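Local atomic coordinates of 450aa long hypothetical fmu protein (Pyrococcus horikoshii, PDB entry 2YXL), a protein that probably methylates carbon 5 of cytosines in RNA with S-adenosyl-L-methionine as methyl donor. Residues A[363-366]-A[367-371]; A[347-350]-A[351-354]; A[321-325]-A[326-330]; A[429-433]-A[434-438]; A[295-298]-A[299-302]. All coordinates share one frame; numbering follows the deposited sequence.

Contact 1. Residues A[363-366]-A[367-371]; sequences EMSQ and LQREL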
# COMPACT_ATOMS: atom_id res chain seq x y z
N GLU A 363 -12.49 13.60 6.57
CA GLU A 363 -11.50 14.57 6.09
C GLU A 363 -11.05 14.23 4.67
O GLU A 363 -10.94 15.12 3.83
CB GLU A 363 -10.29 14.58 7.03
CG GLU A 363 -9.36 15.77 6.88
CD GLU A 363 -8.25 15.77 7.92
OE1 GLU A 363 -8.20 16.72 8.73
OE2 GLU A 363 -7.44 14.82 7.93
N MET A 364 -10.80 12.95 4.41
CA MET A 364 -10.48 12.46 3.07
C MET A 364 -11.69 12.58 2.14
O MET A 364 -11.55 12.92 0.96
CB MET A 364 -9.99 11.01 3.11
CG MET A 364 -8.52 10.83 3.46
SD MET A 364 -7.40 11.33 2.12
CE MET A 364 -6.91 12.97 2.68
N SER A 365 -12.87 12.29 2.68
CA SER A 365 -14.13 12.36 1.93
C SER A 365 -14.40 13.75 1.36
O SER A 365 -14.85 13.87 0.22
CB SER A 365 -15.30 11.90 2.80
OG SER A 365 -16.49 11.78 2.04
N GLN A 366 -14.12 14.80 2.14
CA GLN A 366 -14.30 16.18 1.70
C GLN A 366 -13.30 16.56 0.60
O GLN A 366 -13.66 17.25 -0.36
CB GLN A 366 -14.20 17.17 2.88
CG GLN A 366 -14.66 18.60 2.54
CD GLN A 366 -14.53 19.58 3.71
OE1 GLN A 366 -15.49 20.25 4.08
NE2 GLN A 366 -13.33 19.66 4.29
N LEU A 367 -12.05 16.10 0.73
CA LEU A 367 -11.02 16.37 -0.27
C LEU A 367 -11.34 15.71 -1.61
O LEU A 367 -11.09 16.29 -2.67
CB LEU A 367 -9.63 15.93 0.23
CG LEU A 367 -8.42 16.12 -0.71
CD1 LEU A 367 -8.22 17.59 -1.12
CD2 LEU A 367 -7.16 15.57 -0.09
N GLN A 368 -11.90 14.50 -1.55
CA GLN A 368 -12.31 13.77 -2.75
C GLN A 368 -13.43 14.51 -3.49
O GLN A 368 -13.42 14.58 -4.72
CB GLN A 368 -12.74 12.35 -2.39
CG GLN A 368 -11.58 11.45 -1.93
CD GLN A 368 -12.00 10.36 -0.95
OE1 GLN A 368 -13.18 10.09 -0.76
NE2 GLN A 368 -11.01 9.74 -0.31
N ARG A 369 -14.38 15.07 -2.73
CA ARG A 369 -15.49 15.82 -3.31
C ARG A 369 -15.05 17.08 -4.05
O ARG A 369 -15.58 17.39 -5.12
CB ARG A 369 -16.53 16.17 -2.24
CG ARG A 369 -17.33 14.98 -1.72
CD ARG A 369 -18.47 15.44 -0.83
NE ARG A 369 -18.93 14.39 0.08
CZ ARG A 369 -19.90 14.54 0.98
NH1 ARG A 369 -20.24 13.53 1.76
NH2 ARG A 369 -20.55 15.70 1.09
N GLU A 370 -14.08 17.80 -3.49
CA GLU A 370 -13.59 19.03 -4.13
C GLU A 370 -12.63 18.77 -5.29
O GLU A 370 -12.49 19.60 -6.19
CB GLU A 370 -13.01 20.03 -3.11
CG GLU A 370 -11.79 19.56 -2.33
CD GLU A 370 -11.52 20.40 -1.09
OE1 GLU A 370 -12.48 20.94 -0.50
OE2 GLU A 370 -10.33 20.51 -0.70
N LEU A 371 -11.99 17.60 -5.28
CA LEU A 371 -11.24 17.13 -6.45
C LEU A 371 -12.22 16.65 -7.52
O LEU A 371 -12.01 16.87 -8.72
CB LEU A 371 -10.26 16.02 -6.07
CG LEU A 371 -9.06 16.38 -5.18
CD1 LEU A 371 -8.35 15.11 -4.74
CD2 LEU A 371 -8.09 17.32 -5.88
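The methyl carbon CE of M364 rests 3.8 Å from CD2 of L367, and the two side chains run alongside each other from neighbouring turns of helix 361-376, a helix of the Rossmann-like, S-adenosylmethionine-binding methyltransferase domain. M364 reaches this position through a chain bent at its second and third torsions, with CG beside the backbone N (chi1 -83°). L367 in turn touches the bound sinefungin, its side chain about 4 Å from the inhibitor at the nearest atoms, and L371, one turn further on, belongs to the same pocket. M364 therefore backs a residue that faces the cofactor analogue.

Beside this apolar pair, the amide of Q368 lies along its own helix: NE2 is 3.8 Å from CB of M364, while OE1 comes within 3.6 Å of CA of S365. NE2 is held by P339 O and E396 OE1, which fixes the turn of the amide.

S365 and R369 sit one turn apart. The hydroxyl OG of S365 is 4.1 Å from NE of R369, too far for a bond, and each goes to a partner outside: OG to E395 O, NE to N400 OD1, while W403 makes a cation-pi contact with R369. E370 carries its charge to R320 in a salt bridge.

Backbone i to i+4 bonds set the spacing of these residues. Q368 N to M364 O measures 3.0 Å; E370 N bonds Q366 O, and the bond from L367 N to E363 O is weak. Between the two segments, R369 N also bonds S365 O at 3.2 Å, with an N-H...O angle of 151°.

Contact 2. Residues A[347-350]-A[351-354]; sequences GKNP and ELRW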
# COMPACT_ATOMS: atom_id res chain seq x y z
N GLY A 347 -3.90 -5.54 3.66
CA GLY A 347 -3.22 -6.82 3.46
C GLY A 347 -1.80 -6.60 2.96
O GLY A 347 -0.89 -7.34 3.32
N LYS A 348 -1.63 -5.57 2.14
CA LYS A 348 -0.35 -5.21 1.54
C LYS A 348 0.51 -4.36 2.49
O LYS A 348 1.71 -4.60 2.63
CB LYS A 348 -0.59 -4.48 0.22
CG LYS A 348 0.67 -4.12 -0.56
CD LYS A 348 0.35 -3.14 -1.69
CE LYS A 348 1.59 -2.82 -2.51
NZ LYS A 348 1.23 -2.16 -3.80
N ASN A 349 -0.11 -3.36 3.12
CA ASN A 349 0.55 -2.55 4.14
C ASN A 349 -0.18 -2.72 5.47
O ASN A 349 -0.99 -1.87 5.84
CB ASN A 349 0.59 -1.07 3.75
CG ASN A 349 1.21 -0.84 2.39
OD1 ASN A 349 2.41 -1.02 2.20
ND2 ASN A 349 0.38 -0.42 1.44
N PRO A 350 0.12 -3.81 6.19
CA PRO A 350 -0.70 -4.21 7.33
C PRO A 350 -0.81 -3.18 8.45
O PRO A 350 -1.85 -3.10 9.11
CB PRO A 350 -0.01 -5.49 7.82
CG PRO A 350 0.78 -5.97 6.65
CD PRO A 350 1.25 -4.73 5.99
N GLU A 351 0.24 -2.38 8.65
CA GLU A 351 0.27 -1.41 9.75
C GLU A 351 -0.78 -0.30 9.63
O GLU A 351 -1.13 0.33 10.64
CB GLU A 351 1.68 -0.83 9.95
CG GLU A 351 2.12 0.19 8.91
CD GLU A 351 2.78 -0.43 7.68
OE1 GLU A 351 2.46 -1.59 7.33
OE2 GLU A 351 3.61 0.27 7.06
N LEU A 352 -1.28 -0.07 8.42
CA LEU A 352 -2.28 0.97 8.17
C LEU A 352 -3.56 0.79 8.98
O LEU A 352 -4.19 1.78 9.38
CB LEU A 352 -2.61 1.08 6.67
CG LEU A 352 -1.55 1.73 5.77
CD1 LEU A 352 -2.05 1.86 4.35
CD2 LEU A 352 -1.11 3.09 6.30
N ARG A 353 -3.92 -0.46 9.25
CA ARG A 353 -5.10 -0.77 10.07
C ARG A 353 -5.02 -0.14 11.46
O ARG A 353 -6.04 0.14 12.08
CB ARG A 353 -5.32 -2.28 10.17
CG ARG A 353 -4.33 -3.01 11.08
CD ARG A 353 -4.45 -4.52 10.98
NE ARG A 353 -4.03 -5.04 9.68
CZ ARG A 353 -4.17 -6.30 9.29
NH1 ARG A 353 -3.76 -6.67 8.09
NH2 ARG A 353 -4.73 -7.20 10.10
N TRP A 354 -3.80 0.10 11.94
CA TRP A 354 -3.58 0.69 13.26
C TRP A 354 -3.40 2.21 13.23
O TRP A 354 -3.68 2.89 14.21
CB TRP A 354 -2.39 0.01 13.96
CG TRP A 354 -2.59 -1.46 14.12
CD1 TRP A 354 -1.97 -2.45 13.42
CD2 TRP A 354 -3.49 -2.11 15.02
NE1 TRP A 354 -2.42 -3.68 13.84
CE2 TRP A 354 -3.36 -3.50 14.82
CE3 TRP A 354 -4.40 -1.65 15.99
CZ2 TRP A 354 -4.09 -4.44 15.55
CZ3 TRP A 354 -5.14 -2.58 16.71
CH2 TRP A 354 -4.97 -3.96 16.48
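P350 and R353 meet where a type I beta turn, N349 to L352, leads the loop after strand 331-337 into the short helix 352-355. Hydrogen bonds define the turn. L352 N gives its hydrogen to N349 O at 3.2 Å, arriving well above the carbonyl plane (37° out of it). The next carbonyl, P350 O, receives NE of R353 at 3.0 Å, and a weak second bond comes from R353 N at 3.4 Å. A backbone oxygen is thus gripped by the main chain and the side chain of one residue. R353 manages this because CG stands between its backbone N and carbonyl carbon (chi1 74°) and the chain bends again at chi3 (68°), which folds NE back over the turn.

Van der Waals contacts fill in around these bonds. NH1 of R353 passes 3.9 Å from CB of P350, and CB of N349 lies 4.0 Å from CD1 of L352. The carboxylate of E351 curls back the other way along the chain, bringing OE1 to 3.6 Å from CD of P350.

Charged and polar ends look outward to other parts of the fold. E351 OE2 forms a salt bridge with K29 and a hydrogen bond with S31, the guanidinium of R353 binds N181 OD1 through NH2, and N349 OD1 accepts from Q32 NE2. P350 packs on Y58 and K62 of helix 47-75, so the turn joins the methyltransferase domain to the N-terminal helices. Beyond the turn, CG of R353 sits 3.3 Å above the plane of the W354 ring, displaced toward its rim.

Contact 3. Residues A[321-325]-A[326-330]; sequences KAPEI and IGEEV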
# COMPACT_ATOMS: atom_id res chain seq x y z
N LYS A 321 -7.14 23.45 -8.27
CA LYS A 321 -6.83 24.34 -9.38
C LYS A 321 -6.79 23.49 -10.65
O LYS A 321 -6.56 22.28 -10.57
CB LYS A 321 -5.49 25.05 -9.16
CG LYS A 321 -5.37 25.77 -7.82
CD LYS A 321 -3.96 26.30 -7.60
CE LYS A 321 -3.68 26.57 -6.13
NZ LYS A 321 -4.51 27.67 -5.57
N ALA A 322 -6.97 24.12 -11.81
CA ALA A 322 -7.27 23.42 -13.07
C ALA A 322 -8.65 22.79 -12.95
O ALA A 322 -8.81 21.74 -12.32
CB ALA A 322 -6.21 22.37 -13.40
N PRO A 323 -9.68 23.43 -13.55
CA PRO A 323 -9.72 24.57 -14.48
C PRO A 323 -8.88 25.80 -14.11
O PRO A 323 -8.41 25.92 -12.98
CB PRO A 323 -11.20 24.95 -14.50
CG PRO A 323 -11.90 23.69 -14.22
CD PRO A 323 -11.04 22.97 -13.23
N GLU A 324 -8.72 26.70 -15.08
CA GLU A 324 -7.82 27.87 -15.01
C GLU A 324 -6.36 27.57 -14.62
O GLU A 324 -5.70 28.36 -13.94
CB GLU A 324 -8.42 29.08 -14.25
CG GLU A 324 -9.39 28.80 -13.09
CD GLU A 324 -8.69 28.51 -11.77
OE1 GLU A 324 -7.47 28.75 -11.65
OE2 GLU A 324 -9.37 28.04 -10.83
N ILE A 325 -5.87 26.41 -15.06
CA ILE A 325 -4.44 26.09 -15.10
C ILE A 325 -4.16 25.47 -16.46
O ILE A 325 -3.18 25.83 -17.13
CB ILE A 325 -4.01 25.12 -13.96
CG1 ILE A 325 -4.09 25.79 -12.57
CG2 ILE A 325 -2.61 24.53 -14.22
CD1 ILE A 325 -3.07 26.90 -12.31
N ILE A 326 -5.02 24.55 -16.87
CA ILE A 326 -4.91 23.88 -18.16
C ILE A 326 -6.13 24.15 -19.05
O ILE A 326 -6.09 23.91 -20.26
CB ILE A 326 -4.70 22.35 -18.01
CG1 ILE A 326 -5.80 21.72 -17.14
CG2 ILE A 326 -3.31 22.06 -17.42
CD1 ILE A 326 -5.95 20.22 -17.30
N GLY A 327 -7.20 24.65 -18.45
CA GLY A 327 -8.42 24.99 -19.17
C GLY A 327 -9.68 24.43 -18.53
O GLY A 327 -9.60 23.62 -17.61
N GLU A 328 -10.83 24.87 -19.03
CA GLU A 328 -12.12 24.39 -18.54
C GLU A 328 -12.42 23.00 -19.10
O GLU A 328 -11.84 22.02 -18.64
CB GLU A 328 -13.24 25.39 -18.90
CG GLU A 328 -14.46 25.33 -17.99
CD GLU A 328 -14.29 26.11 -16.69
OE1 GLU A 328 -14.87 25.70 -15.67
OE2 GLU A 328 -13.59 27.15 -16.69
N GLU A 329 -13.29 22.91 -20.10
CA GLU A 329 -13.65 21.63 -20.71
C GLU A 329 -12.62 21.22 -21.76
O GLU A 329 -12.86 21.31 -22.97
CB GLU A 329 -15.06 21.70 -21.32
CG GLU A 329 -16.18 21.91 -20.31
CD GLU A 329 -17.55 22.01 -20.95
OE1 GLU A 329 -18.52 21.47 -20.37
OE2 GLU A 329 -17.68 22.62 -22.04
N VAL A 330 -11.47 20.75 -21.29
CA VAL A 330 -10.32 20.48 -22.16
C VAL A 330 -9.91 19.00 -22.20
O VAL A 330 -9.10 18.60 -23.04
CB VAL A 330 -9.11 21.39 -21.79
CG1 VAL A 330 -8.33 20.83 -20.60
CG2 VAL A 330 -8.19 21.61 -22.99
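I326 turns CG1 into the position between its backbone N and carbonyl carbon (chi1 55°), and this brings CG1 to 3.8 Å from CB of A322. E328 reaches P323 instead through a bend at chi2 (82°): its CG is opposite the backbone N, and the bend swings the carboxylate back over P323, whose CG is 3.9 Å from OE1. The two side chains pass each other at a slant, an oxygen against ring carbons rather than a polar pairing.

Backbone shape makes these approaches possible. The peptide between A322 and P323 is cis, and the chain then doubles back so that CA of P323 and CA of E328 come within 4.7 Å although five residues apart. No hydrogen bond links 321-325 with 326-330; CA of P323 does make a CA-H...O contact with the carbonyl O of G327, at 3.3 Å with an angle of 147° at the hydrogen. At the backbone angles of G327 a beta carbon would run into the carbonyl oxygen of I326, which is consistent with a glycine at this point.

The segment is the irregular connection between the parallel strands 312-315 and 331-337 of the Rossmann-like sheet. I326 lies on Y288 and F290 of strand 286-290, A322 also touches F290, and P323 packs on R377 and L378. OE1 of E328 makes a long, weak ion pair with R377. Toward strand 331-337, E329 is the centre of an inverse gamma turn in which V330 N reaches E328 O by a weak bond of 3.0 Å, and E329 OE1 forms a salt bridge with K448.

The two isoleucines cross with their branches near each other, CG2 of I325 standing 4.1 Å from CG2 of I326.

Contact 4. Residues A[429-433]-A[434-438]; sequences MRAWP and HRHST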
# COMPACT_ATOMS: atom_id res chain seq x y z
N MET A 429 -18.29 -0.53 -9.29
CA MET A 429 -17.60 -1.81 -9.15
C MET A 429 -16.66 -1.80 -7.95
O MET A 429 -16.01 -0.79 -7.67
CB MET A 429 -16.83 -2.12 -10.43
CG MET A 429 -16.23 -3.52 -10.50
SD MET A 429 -15.70 -3.95 -12.17
CE MET A 429 -14.37 -2.79 -12.45
N ARG A 430 -16.60 -2.93 -7.25
CA ARG A 430 -15.69 -3.10 -6.12
C ARG A 430 -14.85 -4.37 -6.25
O ARG A 430 -15.35 -5.42 -6.68
CB ARG A 430 -16.46 -3.12 -4.80
CG ARG A 430 -16.84 -1.76 -4.27
CD ARG A 430 -17.55 -1.89 -2.93
NE ARG A 430 -17.71 -0.60 -2.26
CZ ARG A 430 -17.04 -0.23 -1.17
NH1 ARG A 430 -16.16 -1.04 -0.60
NH2 ARG A 430 -17.27 0.96 -0.63
N ALA A 431 -13.58 -4.26 -5.88
CA ALA A 431 -12.70 -5.41 -5.72
C ALA A 431 -12.50 -5.66 -4.24
O ALA A 431 -12.48 -4.72 -3.43
CB ALA A 431 -11.36 -5.16 -6.40
N TRP A 432 -12.39 -6.93 -3.88
CA TRP A 432 -12.20 -7.35 -2.49
C TRP A 432 -11.07 -8.36 -2.37
O TRP A 432 -10.96 -9.27 -3.21
CB TRP A 432 -13.49 -7.95 -1.94
CG TRP A 432 -14.62 -6.98 -1.81
CD1 TRP A 432 -15.66 -6.80 -2.68
CD2 TRP A 432 -14.84 -6.05 -0.73
NE1 TRP A 432 -16.50 -5.82 -2.22
CE2 TRP A 432 -16.02 -5.34 -1.03
CE3 TRP A 432 -14.14 -5.75 0.44
CZ2 TRP A 432 -16.53 -4.35 -0.18
CZ3 TRP A 432 -14.65 -4.76 1.29
CH2 TRP A 432 -15.83 -4.07 0.97
N PRO A 433 -10.23 -8.23 -1.33
CA PRO A 433 -9.12 -9.17 -1.10
C PRO A 433 -9.57 -10.62 -0.97
O PRO A 433 -8.95 -11.51 -1.55
CB PRO A 433 -8.51 -8.67 0.22
CG PRO A 433 -8.91 -7.24 0.31
CD PRO A 433 -10.27 -7.16 -0.31
N HIS A 434 -10.65 -10.86 -0.22
CA HIS A 434 -11.13 -12.21 0.05
C HIS A 434 -11.90 -12.83 -1.12
O HIS A 434 -12.08 -14.05 -1.17
CB HIS A 434 -11.98 -12.24 1.33
CG HIS A 434 -13.24 -11.44 1.26
ND1 HIS A 434 -13.24 -10.06 1.13
CD2 HIS A 434 -14.54 -11.81 1.31
CE1 HIS A 434 -14.48 -9.63 1.09
NE2 HIS A 434 -15.29 -10.67 1.20
N ARG A 435 -12.34 -12.00 -2.06
CA ARG A 435 -13.03 -12.49 -3.26
C ARG A 435 -12.11 -12.57 -4.48
O ARG A 435 -12.27 -13.46 -5.31
CB ARG A 435 -14.23 -11.61 -3.61
CG ARG A 435 -15.34 -11.57 -2.57
CD ARG A 435 -16.53 -10.79 -3.10
NE ARG A 435 -17.34 -10.21 -2.04
CZ ARG A 435 -18.32 -9.32 -2.23
NH1 ARG A 435 -18.61 -8.88 -3.45
NH2 ARG A 435 -19.00 -8.85 -1.19
N HIS A 436 -11.15 -11.65 -4.58
CA HIS A 436 -10.41 -11.47 -5.83
C HIS A 436 -8.89 -11.56 -5.74
O HIS A 436 -8.21 -11.52 -6.76
CB HIS A 436 -10.80 -10.14 -6.49
CG HIS A 436 -12.28 -9.97 -6.69
ND1 HIS A 436 -13.01 -9.03 -6.00
CD2 HIS A 436 -13.15 -10.63 -7.48
CE1 HIS A 436 -14.28 -9.10 -6.38
NE2 HIS A 436 -14.39 -10.07 -7.27
N SER A 437 -8.36 -11.68 -4.52
CA SER A 437 -6.91 -11.73 -4.29
C SER A 437 -6.16 -10.52 -4.85
O SER A 437 -5.05 -10.63 -5.39
CB SER A 437 -6.31 -13.04 -4.83
OG SER A 437 -6.80 -14.14 -4.09
N THR A 438 -6.79 -9.36 -4.74
CA THR A 438 -6.15 -8.07 -5.01
C THR A 438 -6.58 -7.14 -3.88
O THR A 438 -7.35 -7.55 -3.01
CB THR A 438 -6.53 -7.53 -6.42
OG1 THR A 438 -5.71 -6.41 -6.75
CG2 THR A 438 -8.01 -7.13 -6.50
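R435 lies alongside W432 with its guanidinium over one face of the indole: CD1 of W432 stands 3.6 Å from the guanidinium plane, over its centre, with the two planes 36° apart. The extended chain of R435, with CG beside the backbone N (chi1 -63°), carries the group there. H434 runs beside the same tryptophan, its CE1 3.6 Å from CB of W432 and the two rings inclined at 65°. H436 meets W432 through the backbone instead: W432 N donates to ND1 at 3.0 Å, in the plane of the imidazole, so the hydrogen of this ring is probably on NE2, which makes a weak bond to D421. One face of that imidazole is covered by CB of R435, 3.7 Å above it.

This is the passage from strand 429-431 into the short helix 433-436, with W432 at the N-cap position; its carbonyl O receives H436 N at 2.8 Å. R435 also forms salt bridges with E172 and D421. A leucine in its place would probably leave both carboxylates without this partner and uncover part of the indole face.

Beyond the helix, CG2 of T438 packs 3.9 Å from CB of A431.

Contact 5. Residues A[295-298]-A[299-302]; sequences MRMK and RLKD. With SFG (sinefungin), chain B.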
# COMPACT_ATOMS: atom_id res chain seq x y z
N MET A 295 8.23 15.14 -3.88
CA MET A 295 9.08 13.97 -3.67
C MET A 295 8.48 12.69 -4.27
O MET A 295 9.21 11.75 -4.60
CB MET A 295 9.35 13.78 -2.17
CG MET A 295 10.69 13.14 -1.84
SD MET A 295 11.13 13.32 -0.10
CE MET A 295 11.67 15.03 -0.02
N ARG A 296 7.16 12.68 -4.42
CA ARG A 296 6.46 11.58 -5.08
C ARG A 296 6.46 11.80 -6.59
O ARG A 296 6.48 10.85 -7.37
CB ARG A 296 5.02 11.45 -4.58
CG ARG A 296 4.87 11.07 -3.11
CD ARG A 296 4.80 9.58 -2.88
NE ARG A 296 3.60 8.98 -3.46
CZ ARG A 296 2.40 8.96 -2.88
NH1 ARG A 296 2.21 9.51 -1.69
NH2 ARG A 296 1.38 8.38 -3.50
N MET A 297 6.44 13.07 -6.99
CA MET A 297 6.44 13.45 -8.40
C MET A 297 7.77 13.12 -9.08
O MET A 297 7.79 12.76 -10.26
CB MET A 297 6.11 14.94 -8.56
CG MET A 297 5.96 15.41 -10.01
SD MET A 297 4.48 14.78 -10.82
CE MET A 297 3.28 16.03 -10.38
N LYS A 298 8.87 13.24 -8.34
CA LYS A 298 10.19 12.91 -8.88
C LYS A 298 10.33 11.42 -9.21
O LYS A 298 11.12 11.05 -10.08
CB LYS A 298 11.32 13.40 -7.94
CG LYS A 298 11.54 12.57 -6.67
CD LYS A 298 12.62 11.50 -6.86
CE LYS A 298 12.60 10.47 -5.73
NZ LYS A 298 13.03 11.05 -4.42
N ARG A 299 9.55 10.58 -8.53
CA ARG A 299 9.50 9.16 -8.85
C ARG A 299 8.77 8.94 -10.17
O ARG A 299 9.19 8.11 -10.98
CB ARG A 299 8.82 8.36 -7.73
CG ARG A 299 9.62 8.28 -6.43
CD ARG A 299 9.41 6.95 -5.71
NE ARG A 299 8.03 6.77 -5.24
CZ ARG A 299 7.65 6.84 -3.97
NH1 ARG A 299 6.38 6.65 -3.65
NH2 ARG A 299 8.53 7.08 -3.01
N LEU A 300 7.69 9.69 -10.38
CA LEU A 300 6.93 9.65 -11.62
C LEU A 300 7.78 10.07 -12.82
O LEU A 300 7.72 9.44 -13.87
CB LEU A 300 5.65 10.50 -11.52
CG LEU A 300 4.76 10.77 -12.74
CD1 LEU A 300 4.44 9.52 -13.54
CD2 LEU A 300 3.46 11.45 -12.32
N LYS A 301 8.57 11.13 -12.64
CA LYS A 301 9.49 11.58 -13.69
C LYS A 301 10.56 10.52 -13.98
O LYS A 301 10.94 10.33 -15.14
CB LYS A 301 10.14 12.92 -13.31
CG LYS A 301 9.19 14.11 -13.34
CD LYS A 301 9.89 15.38 -12.90
CE LYS A 301 8.91 16.55 -12.79
NZ LYS A 301 9.58 17.79 -12.33
N ASP A 302 11.02 9.84 -12.94
CA ASP A 302 11.98 8.74 -13.08
C ASP A 302 11.39 7.56 -13.85
O ASP A 302 12.06 6.98 -14.70
CB ASP A 302 12.49 8.27 -11.72
CG ASP A 302 13.56 9.18 -11.14
OD1 ASP A 302 13.79 9.13 -9.92
OD2 ASP A 302 14.18 9.95 -11.92
N SFG B . -2.76 7.44 -8.96
CA SFG B . -1.47 7.19 -8.29
C SFG B . -0.81 5.93 -8.88
O SFG B . 0.43 5.83 -8.76
OXT SFG B . -1.55 5.10 -9.45
CB SFG B . -1.68 7.06 -6.77
CG SFG B . -2.17 8.38 -6.16
CD SFG B . -2.31 8.33 -4.63
NE SFG B . -3.35 7.34 -4.29
C5' SFG B . -2.75 9.68 -4.03
C4' SFG B . -1.88 10.89 -4.46
O4' SFG B . -2.75 12.05 -4.40
C3' SFG B . -0.71 11.20 -3.51
O3' SFG B . 0.51 11.14 -4.25
C2' SFG B . -0.99 12.63 -3.02
O2' SFG B . 0.22 13.40 -2.96
C1' SFG B . -1.88 13.17 -4.13
N9 SFG B . -2.73 14.33 -3.75
C8 SFG B . -3.44 14.47 -2.62
N7 SFG B . -4.08 15.64 -2.64
C5 SFG B . -3.78 16.25 -3.78
C6 SFG B . -4.15 17.47 -4.34
N6 SFG B . -4.97 18.30 -3.70
N1 SFG B . -3.66 17.80 -5.55
C2 SFG B . -2.85 16.98 -6.20
N3 SFG B . -2.48 15.81 -5.69
C4 SFG B . -2.93 15.42 -4.49
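R296 spreads its guanidinium over the ribose of sinefungin: O3' lies 2.9 Å above the plane, offset toward the rim, and NH2 of R296 is 3.0 Å from O3'. The residue sits on helix 294-306 of the beta-alpha-beta unit formed with strands 286-290 and 312-315, part of the Rossmann-like cofactor-binding fold. Bends at chi2 and chi3 (-90° and -65°) fold its chain back toward the ligand, and NH2 also makes a weak hydrogen bond to A269 O. One turn on, R299 crosses it, with NH1 3.4 Å from CD of R296 and 3.6 Å from its NE; the two guanidinium planes are 21° apart. With an alanine in place of R296 the guanidinium over O3' is gone, which would probably leave that hydroxyl without its arginine neighbour and R299 NH1 less confined.

Away from the ligand, M297 and L300 lie side by side, SD 3.8 Å from CD2, and M297 also touches D291, whose OD1 binds sinefungin. K298 and D302 cross at a distance, CD to OD1 4.0 Å. The helix is continued by D302 N to K298 O and by K301 N to M297 O, the latter 3.0 Å long.

How the contacts relate
Along the chain the order is contact 5, contact 3, contact 2, contact 1 and contact 4, strictly in series: each closes a turn or short loop before the next opens, and none nests in or crosses another. Contacts 5 and 1 lie on helices that reach the sinefungin pocket from different parts of the domain, their centres about 23 Å apart. Contact 3 shapes the connection between strands 312-315 and 331-337. Contact 2 joins the catalytic domain to the N-terminal helices, and contact 4 leads from strand 429-431 toward the final strand 441-447. Contacts 2 and 4 come nearest to each other, about 6 Å between nearest atoms, without touching.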